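Side-chain contacts in phosphoserine aminotransferase SerC (Cytophaga hutchinsonii ATCC 33406, PDB 3FFR), which probably catalyses the pyridoxal-phosphate-dependent transamination between glutamate and 3-phosphohydroxypyruvate that yields phosphoserine, as a class V aminotransferase: residues D28-I31 and G32-S35; E43-K46 and T47-N51; N51-L55 and L56-S60; S230-E233 and K234-N238; G253-T256 and G257-Q261. All coordinates share one frame; numbering follows the deposited sequence. Where two conformers were deposited one is given.

All five contacts are local, each within one continuous run of chain, and they come in order along it, interactions 2 and 3 overlapping at Asn51. Interaction 1 turns the loop between helices 19-28 and 39-55; interactions 2 and 3 occupy the middle and the C-terminal end of helix 39-55, their centres about 11 Å apart. Interaction 4 closes helix 228-235, and interaction 5 lies on helix 246-262. Helix 39-55 ties the group together: Val44 meets Ile31, Tyr45 packs on Ala235 and Asn238, and Asn51 reaches Gly253. Interactions 1 and 3 lie about 27 Å apart between centres; helix 39-55 runs from beside the subunit-interface loop to strand 62-67 at the edge of the seven-stranded sheet.

Interaction 1: D28-I31 and G32-S35; sequences DEKI and GVIS
Ile34 lays its CG1 against the carbonyl of Ile31, with CG1 to Ile31 O at 3.4 Å, while its CD1 stands 4.3 Å from Ile31 CD1 in a purely apolar touch. The first torsion of Ile34 (chi1 66°) wedges CG1 between its own backbone N and carbonyl carbon and thereby sets the chain over that carbonyl. CG2, the other branch, covers Lys30 O at 3.6 Å. This is the close-packed side, where Ile31 and Ile34 also bear on Lys40 of helix 39-55. Lys30, at positive phi, ends helix 19-28 in a Schellman motif, and the loop then folds round its carbonyl: Lys30 O takes Val33 N at 2.9 Å from above the carbonyl plane and Ile34 N at 3.2 Å nearly in line with C=O, so one oxygen holds two amides. Cutting Ile34 back to an alanine removes CG1, CG2 and CD1, and is likely to open a gap beside Ile31 CD1 and uncover Lys30 O. Contact is looser at the Lys30 side chain, where only CB meets Val33, 3.9 Å from its CB, and the extended chain leaves for Glu14 and the Lys5 carbonyl of the second subunit. The hydrated side holds a water that donates to Ile31 O at 2.8 Å and to Ile34 O at 2.7 Å, bridging two carbonyls across the loop.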
loop_
_atom_site.group_PDB
_atom_site.type_symbol
_atom_site.label_atom_id
_atom_site.label_comp_id
_atom_site.label_asym_id
_atom_site.label_seq_id
_atom_site.Cartn_x
_atom_site.Cartn_y
_atom_site.Cartn_z
ATOM N N ASP A 28 4.616 -14.373 -15.400
ATOM C CA ASP A 28 4.627 -15.768 -15.863
ATOM C C ASP A 28 4.165 -16.746 -14.812
ATOM O O ASP A 28 3.441 -17.728 -15.119
ATOM C CB ASP A 28 6.025 -16.200 -16.330
ATOM C CG ASP A 28 6.376 -15.674 -17.703
ATOM O OD1 ASP A 28 5.474 -15.212 -18.405
ATOM O OD2 ASP A 28 7.553 -15.771 -18.098
ATOM N N GLU A 29 4.572 -16.471 -13.578
ATOM C CA GLU A 29 4.251 -17.342 -12.429
ATOM C C GLU A 29 2.919 -17.026 -11.779
ATOM O O GLU A 29 2.503 -17.710 -10.848
ATOM C CB GLU A 29 5.322 -17.291 -11.355
ATOM C CG GLU A 29 6.681 -17.838 -11.883
ATOM C CD GLU A 29 7.768 -17.972 -10.824
ATOM O OE1 GLU A 29 7.530 -17.708 -9.633
ATOM O OE2 GLU A 29 8.897 -18.364 -11.204
ATOM N N LYS A 30 2.276 -15.980 -12.278
ATOM C CA LYS A 30 0.989 -15.519 -11.737
ATOM C C LYS A 30 1.057 -15.141 -10.252
ATOM O O LYS A 30 0.146 -15.379 -9.477
ATOM C CB LYS A 30 -0.146 -16.535 -12.015
ATOM C CG LYS A 30 -0.439 -16.620 -13.511
ATOM C CD LYS A 30 -1.726 -17.393 -13.777
ATOM C CE LYS A 30 -2.168 -17.259 -15.241
ATOM N NZ LYS A 30 -3.471 -17.922 -15.528
ATOM N N ILE A 31 2.153 -14.486 -9.897
ATOM C CA ILE A 31 2.368 -14.046 -8.530
ATOM C C ILE A 31 1.239 -13.125 -8.071
ATOM O O ILE A 31 0.892 -13.088 -6.897
ATOM C CB ILE A 31 3.767 -13.328 -8.378
ATOM C CG1 ILE A 31 4.910 -14.296 -8.636
ATOM C CG2 ILE A 31 3.889 -12.662 -6.970
ATOM C CD1 ILE A 31 4.985 -15.452 -7.655
ATOM N N GLY A 32 0.637 -12.418 -9.024
ATOM C CA GLY A 32 -0.428 -11.435 -8.729
ATOM C C GLY A 32 -1.799 -12.068 -8.524
ATOM O O GLY A 32 -2.774 -11.415 -8.091
ATOM N N VAL A 33 -1.829 -13.365 -8.785
ATOM C CA VAL A 33 -3.047 -14.179 -8.754
ATOM C C VAL A 33 -3.139 -15.083 -7.531
ATOM O O VAL A 33 -4.233 -15.381 -7.040
ATOM C CB VAL A 33 -3.144 -15.054 -10.055
ATOM C CG1 VAL A 33 -4.362 -16.006 -10.036
ATOM C CG2 VAL A 33 -3.195 -14.143 -11.309
ATOM N N ILE A 34 -1.990 -15.574 -7.093
ATOM C CA ILE A 34 -1.948 -16.516 -5.968
ATOM C C ILE A 34 -2.509 -15.886 -4.700
ATOM O O ILE A 34 -2.447 -14.664 -4.484
ATOM C CB ILE A 34 -0.517 -17.111 -5.705
ATOM C CG1 ILE A 34 0.443 -15.998 -5.247
ATOM C CG2 ILE A 34 -0.018 -17.890 -6.962
ATOM C CD1 ILE A 34 1.826 -16.439 -4.883
ATOM N N SER A 35 -3.087 -16.741 -3.868
ATOM C CA SER A 35 -3.605 -16.287 -2.577
ATOM C C SER A 35 -2.469 -15.866 -1.656
ATOM O O SER A 35 -1.422 -16.509 -1.585
ATOM C CB SER A 35 -4.377 -17.405 -1.883
ATOM O OG SER A 35 -4.747 -17.000 -0.592
HETATM O O HOH W 1 -0.947 -12.440 -4.857
#

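Interaction 2: E43-K46 and T47-N51; sequences EVYK and TASDN
Lys46 sends CG anti to its backbone N (chi1 -168°), runs extended to CE and bends only at chi4 (-62°), which turns NZ back onto Asp50 one helical turn on. The salt bridge is short, Lys46 NZ to Asp50 OD2 at 2.6 Å, and uses the syn lone pair of OD2. Lower down, Lys46 CG lies 3.4 Å from the same Asp50 OD2, so the carboxylate rests against the aliphatic chain as well as its charge. Thr47 turns OG1 beside its own backbone N and donates to Glu43 O at 2.9 Å; Thr47 N binds the same oxygen at 3.0 Å from the opposite face of the carbonyl plane, giving Glu43 O two donors. Tyr45 swings out along the helix until CE1 meets Ser49 CB at 3.9 Å, in an oblique approach. A water joins Tyr45 OH to Ser49 OG, 2.8 Å from each, and bridges the two hydroxyls. The charged pair lies along the exposed side of helix 39-55, whereas Val44 and Ala48 face helix 246-262, Ser49 meets strand 62-67, and the Tyr45 ring stands edge-to-face with Phe66 of that strand.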
loop_
_atom_site.group_PDB
_atom_site.type_symbol
_atom_site.label_atom_id
_atom_site.label_comp_id
_atom_site.label_asym_id
_atom_site.label_seq_id
_atom_site.Cartn_x
_atom_site.Cartn_y
_atom_site.Cartn_z
ATOM N N GLU A 43 6.194 -18.651 0.760
ATOM C CA GLU A 43 7.572 -18.823 0.274
ATOM C C GLU A 43 8.159 -17.499 -0.252
ATOM O O GLU A 43 9.329 -17.162 -0.019
ATOM C CB GLU A 43 7.610 -19.882 -0.843
ATOM C CG GLU A 43 7.362 -21.287 -0.354
ATOM C CD GLU A 43 7.242 -22.325 -1.498
ATOM O OE1 GLU A 43 7.557 -21.983 -2.670
ATOM O OE2 GLU A 43 6.812 -23.468 -1.211
ATOM N N VAL A 44 7.315 -16.751 -0.953
ATOM C CA VAL A 44 7.705 -15.447 -1.522
ATOM C C VAL A 44 8.024 -14.479 -0.380
ATOM O O VAL A 44 9.071 -13.809 -0.343
ATOM C CB VAL A 44 6.580 -14.892 -2.446
ATOM C CG1 VAL A 44 6.760 -13.404 -2.863
ATOM C CG2 VAL A 44 6.437 -15.810 -3.715
ATOM N N TYR A 45 7.116 -14.477 0.576
ATOM C CA TYR A 45 7.257 -13.622 1.765
ATOM C C TYR A 45 8.580 -13.951 2.440
ATOM O O TYR A 45 9.404 -13.070 2.702
ATOM C CB TYR A 45 6.076 -13.826 2.724
ATOM C CG TYR A 45 6.173 -13.046 3.999
ATOM C CD1 TYR A 45 7.123 -13.381 4.984
ATOM C CD2 TYR A 45 5.329 -11.980 4.238
ATOM C CE1 TYR A 45 7.221 -12.641 6.161
ATOM C CE2 TYR A 45 5.395 -11.243 5.420
ATOM C CZ TYR A 45 6.346 -11.561 6.367
ATOM O OH TYR A 45 6.418 -10.782 7.504
ATOM N N LYS A 46 8.815 -15.229 2.687
ATOM C CA LYS A 46 9.980 -15.650 3.473
ATOM C C LYS A 46 11.265 -15.328 2.776
ATOM O O LYS A 46 12.259 -14.969 3.408
ATOM C CB LYS A 46 9.908 -17.147 3.794
ATOM C CG LYS A 46 10.897 -17.594 4.825
ATOM C CD LYS A 46 10.617 -19.038 5.196
ATOM C CE LYS A 46 11.445 -19.470 6.408
ATOM N NZ LYS A 46 12.906 -19.423 6.172
ATOM N N THR A 47 11.236 -15.397 1.461
ATOM C CA THR A 47 12.441 -15.063 0.679
ATOM C C THR A 47 12.845 -13.608 0.916
ATOM O O THR A 47 14.005 -13.295 1.181
ATOM C CB THR A 47 12.200 -15.295 -0.818
ATOM O OG1 THR A 47 11.986 -16.699 -1.046
ATOM C CG2 THR A 47 13.363 -14.808 -1.655
ATOM N N ALA A 48 11.858 -12.719 0.822
ATOM C CA ALA A 48 12.104 -11.269 1.029
ATOM C C ALA A 48 12.538 -11.007 2.456
ATOM O O ALA A 48 13.541 -10.331 2.705
ATOM C CB ALA A 48 10.858 -10.435 0.682
ATOM N N SER A 49 11.800 -11.580 3.403
ATOM C CA SER A 49 12.131 -11.391 4.847
ATOM C C SER A 49 13.522 -11.930 5.205
ATOM O O SER A 49 14.374 -11.227 5.777
ATOM C CB SER A 49 11.039 -12.021 5.726
ATOM O OG SER A 49 11.267 -11.802 7.100
ATOM N N ASP A 50 13.779 -13.172 4.827
ATOM C CA ASP A 50 15.088 -13.767 5.096
ATOM C C ASP A 50 16.221 -13.007 4.414
ATOM O O ASP A 50 17.295 -12.833 4.988
ATOM C CB ASP A 50 15.154 -15.237 4.623
ATOM C CG ASP A 50 14.423 -16.206 5.551
ATOM O OD1 ASP A 50 14.004 -15.780 6.646
ATOM O OD2 ASP A 50 14.271 -17.408 5.184
ATOM N N ASN A 51 16.016 -12.642 3.151
ATOM C CA ASN A 51 17.099 -11.970 2.388
ATOM C C ASN A 51 17.453 -10.635 3.020
ATOM O O ASN A 51 18.601 -10.241 3.037
ATOM C CB ASN A 51 16.768 -11.764 0.906
ATOM C CG ASN A 51 16.864 -13.050 0.087
ATOM O OD1 ASN A 51 17.267 -14.116 0.605
ATOM N ND2 ASN A 51 16.474 -12.965 -1.209
HETATM O O HOH W 2 8.960 -11.131 8.570
#

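Interaction 3: N51-L55 and L56-S60; sequences NLKTL and LELPS
Leu58 folds back on Lys53 from beyond the helix end, its CD1 lying 4.0 Å from Lys53 CG as the two side chains cross at about a right angle. The second apolar touch is lighter, Leu52 CD2 to Leu56 CD1 at 4.4 Å; Leu56 CB also sits over Leu52 O at 3.2 Å. Leu56 turns CG anti to its carbonyl carbon (chi1 -62°), which lays the branch back along the last turn, beside Leu52 O, where the side chain also packs on Ile203 of strand 200-205 and on Leu172 and Pro173 of a loop. A smaller alanine at Leu56 would probably leave a gap between the last helical turn and that strand. The backbone bonds form a Schellman motif: Glu57, with positive phi, is the first residue to leave helix 39-55, and Leu58 N returns to Lys53 O at 3.0 Å, in the carbonyl plane on a lone pair. Glu57 N reaches Thr54 O at 3.1 Å from well above that carbonyl's plane, and Leu56 N keeps the ordinary helical bond to Leu52 O. Charge and water take the outer side. Lys53 stretches straight away to a salt bridge with Glu63 of strand 62-67. A water donates to Leu55 O at 2.8 Å and, at a longer 3.3 Å, to Glu57 OE2, linking the end of the helix to the carboxylate of the residue that breaks it.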
loop_
_atom_site.group_PDB
_atom_site.type_symbol
_atom_site.label_atom_id
_atom_site.label_comp_id
_atom_site.label_asym_id
_atom_site.label_seq_id
_atom_site.Cartn_x
_atom_site.Cartn_y
_atom_site.Cartn_z
ATOM N N ASN A 51 16.016 -12.642 3.151
ATOM C CA ASN A 51 17.099 -11.970 2.388
ATOM C C ASN A 51 17.453 -10.635 3.020
ATOM O O ASN A 51 18.601 -10.241 3.037
ATOM C CB ASN A 51 16.768 -11.764 0.906
ATOM C CG ASN A 51 16.864 -13.050 0.087
ATOM O OD1 ASN A 51 17.267 -14.116 0.605
ATOM N ND2 ASN A 51 16.474 -12.965 -1.209
ATOM N N LEU A 52 16.451 -9.938 3.557
ATOM C CA LEU A 52 16.717 -8.664 4.231
ATOM C C LEU A 52 17.525 -8.923 5.505
ATOM O O LEU A 52 18.441 -8.162 5.837
ATOM C CB LEU A 52 15.439 -7.889 4.554
ATOM C CG LEU A 52 14.775 -7.195 3.367
ATOM C CD1 LEU A 52 13.341 -6.743 3.747
ATOM C CD2 LEU A 52 15.620 -5.985 2.896
ATOM N N LYS A 53 17.164 -9.980 6.215
ATOM C CA LYS A 53 17.877 -10.284 7.481
ATOM C C LYS A 53 19.333 -10.610 7.172
ATOM O O LYS A 53 20.255 -10.264 7.917
ATOM C CB LYS A 53 17.204 -11.417 8.242
ATOM C CG LYS A 53 15.840 -11.033 8.777
ATOM C CD LYS A 53 15.026 -12.201 9.347
ATOM C CE LYS A 53 13.668 -11.735 9.796
ATOM N NZ LYS A 53 12.811 -12.816 10.387
ATOM N N THR A 54 19.537 -11.282 6.053
ATOM C CA THR A 54 20.909 -11.673 5.678
ATOM C C THR A 54 21.696 -10.435 5.201
ATOM O O THR A 54 22.819 -10.124 5.664
ATOM C CB THR A 54 20.888 -12.753 4.583
ATOM O OG1 THR A 54 20.173 -13.899 5.056
ATOM C CG2 THR A 54 22.304 -13.168 4.206
ATOM N N LEU A 55 21.071 -9.695 4.305
ATOM C CA LEU A 55 21.752 -8.534 3.697
ATOM C C LEU A 55 22.128 -7.483 4.722
ATOM O O LEU A 55 23.181 -6.838 4.626
ATOM C CB LEU A 55 20.860 -7.891 2.649
ATOM C CG LEU A 55 21.456 -6.723 1.859
ATOM C CD1 LEU A 55 22.499 -7.269 0.916
ATOM C CD2 LEU A 55 20.324 -5.959 1.095
ATOM N N LEU A 56 21.217 -7.285 5.665
ATOM C CA LEU A 56 21.370 -6.254 6.693
ATOM C C LEU A 56 21.986 -6.781 7.979
ATOM O O LEU A 56 22.200 -6.054 8.939
ATOM C CB LEU A 56 20.034 -5.572 6.969
ATOM C CG LEU A 56 19.448 -4.832 5.755
ATOM C CD1 LEU A 56 18.054 -4.206 6.129
ATOM C CD2 LEU A 56 20.437 -3.783 5.184
ATOM N N GLU A 57 22.296 -8.059 7.972
ATOM C CA GLU A 57 22.944 -8.710 9.126
ATOM C C GLU A 57 22.177 -8.467 10.443
ATOM O O GLU A 57 22.731 -8.142 11.496
ATOM C CB GLU A 57 24.405 -8.281 9.231
ATOM C CG GLU A 57 25.169 -8.596 7.945
ATOM C CD GLU A 57 26.583 -8.078 7.931
ATOM O OE1 GLU A 57 27.293 -8.184 8.941
ATOM O OE2 GLU A 57 26.981 -7.568 6.880
ATOM N N LEU A 58 20.888 -8.705 10.382
ATOM C CA LEU A 58 20.036 -8.494 11.528
ATOM C C LEU A 58 20.145 -9.616 12.544
ATOM O O LEU A 58 20.127 -10.806 12.188
ATOM C CB LEU A 58 18.581 -8.385 11.102
ATOM C CG LEU A 58 18.198 -7.199 10.206
ATOM C CD1 LEU A 58 16.727 -7.298 9.735
ATOM C CD2 LEU A 58 18.476 -5.897 10.943
ATOM N N PRO A 59 20.222 -9.246 13.825
ATOM C CA PRO A 59 20.274 -10.276 14.858
ATOM C C PRO A 59 18.918 -10.857 15.197
ATOM O O PRO A 59 17.869 -10.378 14.738
ATOM C CB PRO A 59 20.850 -9.558 16.060
ATOM C CG PRO A 59 20.568 -8.139 15.859
ATOM C CD PRO A 59 20.382 -7.891 14.362
ATOM N N SER A 60 18.944 -11.867 16.052
ATOM C CA SER A 60 17.749 -12.676 16.315
ATOM C C SER A 60 16.634 -11.957 17.049
ATOM O O SER A 60 15.486 -12.400 17.015
ATOM C CB SER A 60 18.120 -13.983 17.046
ATOM O OG SER A 60 18.657 -13.687 18.315
HETATM O O HOH W 3 24.985 -5.156 5.984
#

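Interaction 4: S230-E233 and K234-N238; sequences SMLE and KARVN. With P33 (3,6,9,12,15,18-hexaoxaicosane-1,20-diol), chain D.
Lys234 starts with CB 3.9 Å from Met231 O, one turn back along helix 228-235, and from there on its atoms meet the bound polyether, beside Arg37 and Gln239. CG lies 3.6 Å from P33 C15, CD packs against O4, and CE comes within 3.3 Å of O10. Bends at chi2 (-70°) and chi4 (-90°) curl the chain so that NZ ends inside the loop of the glycol, donating to O1 and O10 at 2.9 Å each and to O4 at 3.0 Å. Glu233 flanks the same molecule, its OE1 2.9 Å from P33 O16, and Val237 CG2 touches O4. Away from this P33 molecule, Leu232 puts CG over the centre of one face of the Arg236 guanidinium, 3.7 Å above its plane, an apolar branch against a flat cation. Asn238, at positive phi, ends the helix in a Schellman motif. Two ether oxygens and a terminal hydroxyl round one ammonium resemble the grip of a crown ether; P33 probably comes from the crystallisation liquor, so this chemistry is consistent with an ammonium that can gather several oxygen acceptors, and shows no natural partner.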
loop_
_atom_site.group_PDB
_atom_site.type_symbol
_atom_site.label_atom_id
_atom_site.label_comp_id
_atom_site.label_asym_id
_atom_site.label_seq_id
_atom_site.Cartn_x
_atom_site.Cartn_y
_atom_site.Cartn_z
ATOM N N SER A 230 -0.641 -7.446 15.707
ATOM C CA SER A 230 -1.395 -7.940 14.548
ATOM C C SER A 230 -0.418 -8.368 13.438
ATOM O O SER A 230 -0.494 -9.460 12.896
ATOM C CB SER A 230 -2.407 -6.915 14.063
ATOM O OG SER A 230 -2.992 -7.296 12.820
HETATM N N MSE A 231 0.524 -7.484 13.129
HETATM C CA MSE A 231 1.495 -7.739 12.057
HETATM C C MSE A 231 2.433 -8.891 12.400
HETATM O O MSE A 231 2.795 -9.714 11.522
HETATM C CB MSE A 231 2.285 -6.467 11.736
HETATM C CG MSE A 231 1.460 -5.390 11.035
HETATM SE SE MSE A 231 2.515 -3.901 10.471
HETATM C CE MSE A 231 2.888 -3.147 12.217
ATOM N N LEU A 232 2.792 -8.970 13.677
ATOM C CA LEU A 232 3.752 -9.954 14.154
ATOM C C LEU A 232 3.185 -11.356 14.090
ATOM O O LEU A 232 3.861 -12.305 13.663
ATOM C CB LEU A 232 4.242 -9.597 15.568
ATOM C CG LEU A 232 5.495 -10.275 16.117
ATOM C CD1 LEU A 232 6.714 -10.053 15.168
ATOM C CD2 LEU A 232 5.745 -9.692 17.510
ATOM N N GLU A 233 1.924 -11.469 14.467
ATOM C CA GLU A 233 1.246 -12.748 14.490
ATOM C C GLU A 233 1.260 -13.346 13.072
ATOM O O GLU A 233 1.532 -14.544 12.869
ATOM C CB GLU A 233 -0.172 -12.541 14.999
ATOM C CG GLU A 233 -0.998 -13.758 15.108
ATOM C CD GLU A 233 -2.371 -13.436 15.653
ATOM O OE1 GLU A 233 -2.975 -12.412 15.227
ATOM O OE2 GLU A 233 -2.839 -14.205 16.515
ATOM N N LYS A 234 0.972 -12.489 12.096
ATOM C CA LYS A 234 0.962 -12.906 10.692
ATOM C C LYS A 234 2.391 -13.129 10.174
ATOM O O LYS A 234 2.650 -14.116 9.463
ATOM C CB LYS A 234 0.149 -11.947 9.804
ATOM C CG LYS A 234 -1.316 -12.098 9.970
ATOM C CD LYS A 234 -1.819 -13.385 9.400
ATOM C CE LYS A 234 -3.317 -13.450 9.314
ATOM N NZ LYS A 234 -3.920 -13.991 10.505
ATOM N N ALA A 235 3.338 -12.269 10.566
ATOM C CA ALA A 235 4.730 -12.390 10.102
ATOM C C ALA A 235 5.303 -13.745 10.471
ATOM O O ALA A 235 6.086 -14.345 9.721
ATOM C CB ALA A 235 5.638 -11.261 10.682
ATOM N N ARG A 236 4.840 -14.257 11.597
ATOM C CA ARG A 236 5.334 -15.556 12.123
ATOM C C ARG A 236 4.871 -16.769 11.295
ATOM O O ARG A 236 5.455 -17.857 11.373
ATOM C CB ARG A 236 5.085 -15.644 13.638
ATOM C CG ARG A 236 6.071 -14.658 14.318
ATOM C CD ARG A 236 5.927 -14.441 15.811
ATOM N NE ARG A 236 7.118 -13.728 16.296
ATOM C CZ ARG A 236 7.273 -13.251 17.524
ATOM N NH1 ARG A 236 6.296 -13.376 18.414
ATOM N NH2 ARG A 236 8.408 -12.635 17.853
ATOM N N VAL A 237 3.878 -16.547 10.446
ATOM C CA VAL A 237 3.403 -17.553 9.493
ATOM C C VAL A 237 3.645 -17.082 8.041
ATOM O O VAL A 237 3.039 -17.560 7.086
ATOM C CB VAL A 237 1.960 -18.011 9.740
ATOM C CG1 VAL A 237 1.921 -18.807 11.058
ATOM C CG2 VAL A 237 0.919 -16.821 9.731
ATOM N N ASN A 238 4.560 -16.139 7.902
ATOM C CA ASN A 238 4.961 -15.615 6.580
ATOM C C ASN A 238 3.815 -15.000 5.807
ATOM O O ASN A 238 3.676 -15.173 4.598
ATOM C CB ASN A 238 5.652 -16.720 5.757
ATOM C CG ASN A 238 6.912 -17.221 6.416
ATOM O OD1 ASN A 238 7.019 -18.399 6.777
ATOM N ND2 ASN A 238 7.863 -16.349 6.581
HETATM O O16 P33 D . -3.231 -10.762 12.900
HETATM C C15 P33 D . -3.941 -10.353 11.700
HETATM C C14 P33 D . -5.347 -10.915 11.477
HETATM O O13 P33 D . -5.698 -11.029 10.086
HETATM C C12 P33 D . -6.937 -11.745 9.947
HETATM C C11 P33 D . -6.954 -12.734 8.773
HETATM O O10 P33 D . -6.520 -14.042 9.172
HETATM C C9 P33 D . -7.018 -15.088 8.341
HETATM C C8 P33 D . -5.905 -15.969 7.781
HETATM O O7 P33 D . -5.286 -16.777 8.783
HETATM C C6 P33 D . -3.930 -17.106 8.450
HETATM C C5 P33 D . -3.183 -17.718 9.634
HETATM O O4 P33 D . -2.641 -16.685 10.448
HETATM C C3 P33 D . -2.301 -17.163 11.734
HETATM C C2 P33 D . -1.982 -15.987 12.634
HETATM O O1 P33 D . -3.165 -15.241 12.980
#

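Interaction 5: G253-T256 and G257-Q261; sequences GKVT and GDMLQ
Successive i to i+4 bonds carry helix 246-262 through this contact, from Gly257 N, which reaches Gly253 O from above the carbonyl plane, to Leu260 N on Thr256 O at 2.9 Å. On the buried face Val255 points CG1 anti to its backbone N (chi1 164°), and the terminal CE of selenomethionine Met259 meets that methyl at 3.8 Å. The Met259 chain is extended beyond CG, its CG lying 3.3 Å from Val255 O, and both residues also pack on Tyr16. Leu260 leans back over its own turn, with CG 3.3 Å from Thr256 O, and its side chain also packs on Asn51, Thr54 and Leu55 of helix 39-55. A beta carbon at Gly257 would lie tight against Lys254 O, within its own helix. Thr256 OG1 bonds Leu252 O, one turn earlier, and Asn51 of helix 39-55 binds Gly253 O. Asp258 lies alongside the Lys254 carbonyl, its OD2 3.3 Å from Lys254 O, two acceptors that do not bond each other. A water donates to Lys254 O at 2.7 Å and bridges this carbonyl, only weakly, to the other carboxylate oxygen, Asp258 OD1. Asp258 OD2 takes hydrogen bonds from beyond the helix, with Thr18 and His22, so its carboxylate is likely to be steadied in place next to an otherwise unfavourable carbonyl.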
loop_
_atom_site.group_PDB
_atom_site.type_symbol
_atom_site.label_atom_id
_atom_site.label_comp_id
_atom_site.label_asym_id
_atom_site.label_seq_id
_atom_site.Cartn_x
_atom_site.Cartn_y
_atom_site.Cartn_z
ATOM N N GLY A 253 12.353 -9.676 -2.852
ATOM C CA GLY A 253 13.107 -10.901 -2.584
ATOM C C GLY A 253 14.071 -11.195 -3.718
ATOM O O GLY A 253 15.183 -11.628 -3.486
ATOM N N LYS A 254 13.652 -10.914 -4.946
ATOM C CA LYS A 254 14.516 -11.164 -6.108
ATOM C C LYS A 254 15.694 -10.180 -6.132
ATOM O O LYS A 254 16.859 -10.557 -6.336
ATOM C CB LYS A 254 13.735 -11.060 -7.420
ATOM C CG LYS A 254 12.711 -12.170 -7.647
ATOM C CD LYS A 254 13.355 -13.559 -7.718
ATOM C CE LYS A 254 12.351 -14.641 -8.040
ATOM N NZ LYS A 254 12.999 -15.986 -8.149
ATOM N N VAL A 255 15.393 -8.900 -5.940
ATOM C CA VAL A 255 16.444 -7.847 -5.966
ATOM C C VAL A 255 17.406 -8.000 -4.821
ATOM O O VAL A 255 18.629 -7.865 -4.968
ATOM C CB VAL A 255 15.820 -6.423 -5.993
ATOM C CG1 VAL A 255 16.832 -5.332 -5.640
ATOM C CG2 VAL A 255 15.167 -6.187 -7.386
ATOM N N THR A 256 16.869 -8.309 -3.656
ATOM C CA THR A 256 17.767 -8.524 -2.518
ATOM C C THR A 256 18.638 -9.741 -2.787
ATOM O O THR A 256 19.786 -9.773 -2.350
ATOM C CB THR A 256 17.054 -8.643 -1.176
ATOM O OG1 THR A 256 16.014 -9.648 -1.231
ATOM C CG2 THR A 256 16.424 -7.281 -0.788
ATOM N N GLY A 257 18.110 -10.721 -3.515
ATOM C CA GLY A 257 18.934 -11.895 -3.887
ATOM C C GLY A 257 20.105 -11.456 -4.752
ATOM O O GLY A 257 21.283 -11.862 -4.569
ATOM N N ASP A 258 19.785 -10.595 -5.694
ATOM C CA ASP A 258 20.790 -10.051 -6.601
ATOM C C ASP A 258 21.832 -9.277 -5.783
ATOM O O ASP A 258 23.027 -9.353 -6.029
ATOM C CB ASP A 258 20.154 -9.122 -7.663
ATOM C CG ASP A 258 19.240 -9.858 -8.637
ATOM O OD1 ASP A 258 19.553 -11.030 -8.957
ATOM O OD2 ASP A 258 18.230 -9.263 -9.093
HETATM N N MSE A 259 21.354 -8.502 -4.818
HETATM C CA MSE A 259 22.235 -7.679 -3.996
HETATM C C MSE A 259 23.185 -8.532 -3.156
HETATM O O MSE A 259 24.362 -8.213 -2.970
HETATM C CB MSE A 259 21.454 -6.694 -3.102
HETATM C CG MSE A 259 20.819 -5.616 -3.865
HETATM SE SE MSE A 259 19.816 -4.433 -2.648
HETATM C CE MSE A 259 19.349 -3.048 -3.899
ATOM N N LEU A 260 22.653 -9.635 -2.681
ATOM C CA LEU A 260 23.440 -10.561 -1.876
ATOM C C LEU A 260 24.595 -11.159 -2.673
ATOM O O LEU A 260 25.604 -11.550 -2.084
ATOM C CB LEU A 260 22.602 -11.689 -1.298
ATOM C CG LEU A 260 21.694 -11.299 -0.145
ATOM C CD1 LEU A 260 20.603 -12.353 0.074
ATOM C CD2 LEU A 260 22.510 -11.049 1.096
ATOM N N GLN A 261 24.440 -11.229 -3.997
ATOM C CA GLN A 261 25.499 -11.782 -4.845
ATOM C C GLN A 261 26.666 -10.806 -4.909
ATOM O O GLN A 261 27.817 -11.214 -5.046
ATOM C CB GLN A 261 24.988 -12.132 -6.243
ATOM C CG GLN A 261 23.976 -13.278 -6.239
ATOM C CD GLN A 261 24.608 -14.595 -5.805
ATOM O OE1 GLN A 261 25.455 -15.150 -6.507
ATOM N NE2 GLN A 261 24.192 -15.103 -4.649
HETATM O O HOH W 4 17.286 -13.024 -7.289
#